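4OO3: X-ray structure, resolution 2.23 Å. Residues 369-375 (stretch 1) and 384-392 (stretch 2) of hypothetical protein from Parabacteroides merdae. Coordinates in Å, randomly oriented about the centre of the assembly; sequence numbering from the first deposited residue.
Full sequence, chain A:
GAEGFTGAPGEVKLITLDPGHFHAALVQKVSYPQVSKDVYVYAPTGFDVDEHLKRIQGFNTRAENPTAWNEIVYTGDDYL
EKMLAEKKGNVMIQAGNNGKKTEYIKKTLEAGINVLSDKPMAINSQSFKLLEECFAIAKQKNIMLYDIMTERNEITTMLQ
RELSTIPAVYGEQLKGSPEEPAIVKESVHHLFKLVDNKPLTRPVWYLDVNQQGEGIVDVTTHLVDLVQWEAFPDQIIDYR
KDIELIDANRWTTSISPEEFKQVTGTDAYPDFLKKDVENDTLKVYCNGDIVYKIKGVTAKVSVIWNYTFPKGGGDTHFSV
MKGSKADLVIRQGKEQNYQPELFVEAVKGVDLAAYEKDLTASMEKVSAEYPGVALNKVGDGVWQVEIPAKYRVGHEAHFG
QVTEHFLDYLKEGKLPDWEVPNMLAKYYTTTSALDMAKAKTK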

# COMPACT_ATOMS: atom_id res chain seq x y z
N GLU A 369 -16.66 -16.95 10.42
CA GLU A 369 -15.96 -15.67 10.26
C GLU A 369 -16.46 -14.93 9.01
O GLU A 369 -16.73 -13.74 9.07
CB GLU A 369 -14.45 -15.89 10.11
CG GLU A 369 -13.76 -16.70 11.21
CD GLU A 369 -13.63 -15.94 12.50
OE1 GLU A 369 -13.05 -14.82 12.49
OE2 GLU A 369 -14.09 -16.47 13.54
N TYR A 370 -16.58 -15.65 7.89
CA TYR A 370 -16.95 -15.05 6.61
C TYR A 370 -18.10 -15.82 5.98
O TYR A 370 -17.89 -16.69 5.15
CB TYR A 370 -15.75 -15.04 5.65
CG TYR A 370 -14.51 -14.40 6.22
CD1 TYR A 370 -13.59 -15.15 6.94
CD2 TYR A 370 -14.25 -13.04 6.04
CE1 TYR A 370 -12.45 -14.58 7.47
CE2 TYR A 370 -13.11 -12.45 6.57
CZ TYR A 370 -12.21 -13.23 7.29
OH TYR A 370 -11.08 -12.66 7.82
N PRO A 371 -19.34 -15.50 6.39
CA PRO A 371 -20.53 -16.18 5.88
C PRO A 371 -20.57 -16.27 4.36
O PRO A 371 -20.12 -15.35 3.68
CB PRO A 371 -21.67 -15.30 6.38
CG PRO A 371 -21.15 -14.66 7.61
CD PRO A 371 -19.67 -14.52 7.44
N GLY A 372 -21.08 -17.38 3.84
CA GLY A 372 -21.16 -17.60 2.40
C GLY A 372 -19.92 -18.26 1.81
O GLY A 372 -19.99 -18.89 0.76
N VAL A 373 -18.78 -18.11 2.48
CA VAL A 373 -17.52 -18.61 1.96
C VAL A 373 -17.47 -20.14 2.08
O VAL A 373 -17.57 -20.69 3.18
CB VAL A 373 -16.31 -17.96 2.68
CG1 VAL A 373 -15.00 -18.56 2.21
CG2 VAL A 373 -16.31 -16.45 2.45
N ALA A 374 -17.32 -20.80 0.94
CA ALA A 374 -17.26 -22.26 0.86
C ALA A 374 -16.09 -22.71 -0.02
O ALA A 374 -15.37 -21.88 -0.58
CB ALA A 374 -18.57 -22.81 0.33
N LEU A 375 -15.91 -24.02 -0.13
CA LEU A 375 -14.84 -24.60 -0.95
C LEU A 375 -15.39 -25.39 -2.13
O LEU A 375 -16.42 -26.04 -2.02
CB LEU A 375 -13.96 -25.52 -0.11
CG LEU A 375 -12.96 -24.89 0.84
CD1 LEU A 375 -12.15 -25.98 1.52
CD2 LEU A 375 -12.04 -23.92 0.13
N GLN A 384 -10.67 -24.39 -4.72
CA GLN A 384 -10.87 -22.95 -4.79
C GLN A 384 -11.76 -22.50 -3.64
O GLN A 384 -12.75 -23.15 -3.33
CB GLN A 384 -11.52 -22.56 -6.11
CG GLN A 384 -11.80 -21.06 -6.21
CD GLN A 384 -12.03 -20.58 -7.62
OE1 GLN A 384 -11.88 -21.34 -8.59
NE2 GLN A 384 -12.40 -19.31 -7.76
N VAL A 385 -11.42 -21.36 -3.03
CA VAL A 385 -12.24 -20.76 -1.99
C VAL A 385 -13.28 -19.86 -2.64
O VAL A 385 -12.98 -18.77 -3.08
CB VAL A 385 -11.40 -19.93 -1.00
CG1 VAL A 385 -12.29 -19.33 0.10
CG2 VAL A 385 -10.31 -20.80 -0.37
N GLU A 386 -14.52 -20.35 -2.68
CA GLU A 386 -15.64 -19.61 -3.24
C GLU A 386 -15.96 -18.42 -2.34
O GLU A 386 -16.27 -18.59 -1.17
CB GLU A 386 -16.85 -20.54 -3.36
CG GLU A 386 -17.97 -20.05 -4.26
CD GLU A 386 -19.20 -20.96 -4.22
OE1 GLU A 386 -19.14 -22.05 -3.59
OE2 GLU A 386 -20.23 -20.60 -4.81
N ILE A 387 -15.88 -17.21 -2.89
CA ILE A 387 -16.11 -15.98 -2.14
C ILE A 387 -17.30 -15.23 -2.73
O ILE A 387 -17.27 -14.86 -3.90
CB ILE A 387 -14.88 -15.06 -2.21
CG1 ILE A 387 -13.66 -15.76 -1.62
CG2 ILE A 387 -15.14 -13.75 -1.47
CD1 ILE A 387 -12.34 -15.21 -2.11
N PRO A 388 -18.36 -15.01 -1.93
CA PRO A 388 -19.50 -14.20 -2.37
C PRO A 388 -19.12 -12.82 -2.91
O PRO A 388 -18.20 -12.18 -2.39
CB PRO A 388 -20.33 -14.05 -1.10
CG PRO A 388 -20.06 -15.30 -0.34
CD PRO A 388 -18.63 -15.66 -0.63
N ALA A 389 -19.84 -12.37 -3.93
CA ALA A 389 -19.58 -11.09 -4.59
C ALA A 389 -19.63 -9.90 -3.64
O ALA A 389 -18.96 -8.90 -3.89
CB ALA A 389 -20.57 -10.87 -5.73
N LYS A 390 -20.43 -10.00 -2.57
CA LYS A 390 -20.57 -8.91 -1.61
C LYS A 390 -19.26 -8.51 -0.93
O LYS A 390 -19.09 -7.36 -0.55
CB LYS A 390 -21.64 -9.23 -0.54
CG LYS A 390 -21.49 -10.59 0.13
CD LYS A 390 -21.89 -10.55 1.61
CE LYS A 390 -20.77 -9.96 2.47
NZ LYS A 390 -21.10 -9.93 3.93
N TYR A 391 -18.33 -9.46 -0.79
CA TYR A 391 -17.01 -9.18 -0.21
C TYR A 391 -16.07 -8.39 -1.14
O TYR A 391 -15.04 -7.90 -0.69
CB TYR A 391 -16.32 -10.46 0.21
CG TYR A 391 -16.97 -11.18 1.37
CD1 TYR A 391 -16.75 -10.76 2.67
CD2 TYR A 391 -17.78 -12.29 1.16
CE1 TYR A 391 -17.34 -11.42 3.74
CE2 TYR A 391 -18.37 -12.96 2.22
CZ TYR A 391 -18.14 -12.52 3.51
OH TYR A 391 -18.73 -13.18 4.56
N ARG A 392 -16.42 -8.28 -2.43
CA ARG A 392 -15.59 -7.54 -3.39
C ARG A 392 -15.90 -6.06 -3.30
O ARG A 392 -16.39 -5.45 -4.24
CB ARG A 392 -15.84 -8.05 -4.82
CG ARG A 392 -15.64 -9.55 -5.00
CD ARG A 392 -14.21 -9.97 -4.73
NE ARG A 392 -14.03 -11.40 -4.97
CZ ARG A 392 -12.86 -12.00 -5.15
NH1 ARG A 392 -11.72 -11.30 -5.14
NH2 ARG A 392 -12.82 -13.31 -5.36

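The two stretches pair as a short antiparallel ladder and then close over a tyrosine, burying 470 Å² in all, both sides summed. Ala374 and Glu386 form the hydrogen-bonded pair: Ala374 N donates to Glu386 O at 3.2 Å (N-H...O angle 151°), and Glu386 N donates to Ala374 O at 2.7 Å, with a more bent angle of 132°. Glu386 O also receives a CA-H...O contact from Val373 CA (3.4 Å, 148° at H).

Side-chain placement follows from the ladder. Leu375 and Val385, the non-hydrogen-bonded pair, share one face of the sheet. With Leu375 at chi1 -76° (m) and chi2 -177° (t), its end comes nearer the other strand and sets CD2 3.6 Å from Val385 CG2. Val385 (chi1 t) has a second apolar neighbour, its CG1 lying 3.5 Å from Val373 CG1. Val373, also t at 176°, directs its other methyl elsewhere: Val373 CG2 is 3.9 Å from Pro388 CD and 4.1 Å from Tyr391 CE2. On the face of Ala374 and Glu386, the extended glutamate (chi1 -164°, chi2 -174°) places OE1 4.0 Å from Ala374 CB.

Tyr391 points its CA-to-CB bond toward stretch 1. Its m rotamer (chi1 -68°, chi2 -80°) carries the hydroxyl to the turn, where Tyr391 OH donates to Pro371 O at 2.7 Å. That oxygen lies at the ring edge, near its plane. Pro371 N, 3.0 Å from Tyr391 OH, has no hydrogen to share.

The acceptor belongs to a type II turn from Tyr370 to Val373, closed by Val373 N to Tyr370 O at 3.2 Å. Gly372, at phi/psi 88/-24, suits it: an ideal CB would jam against the preceding carbonyl and lie 2.6 Å from Pro388 CG, a clash.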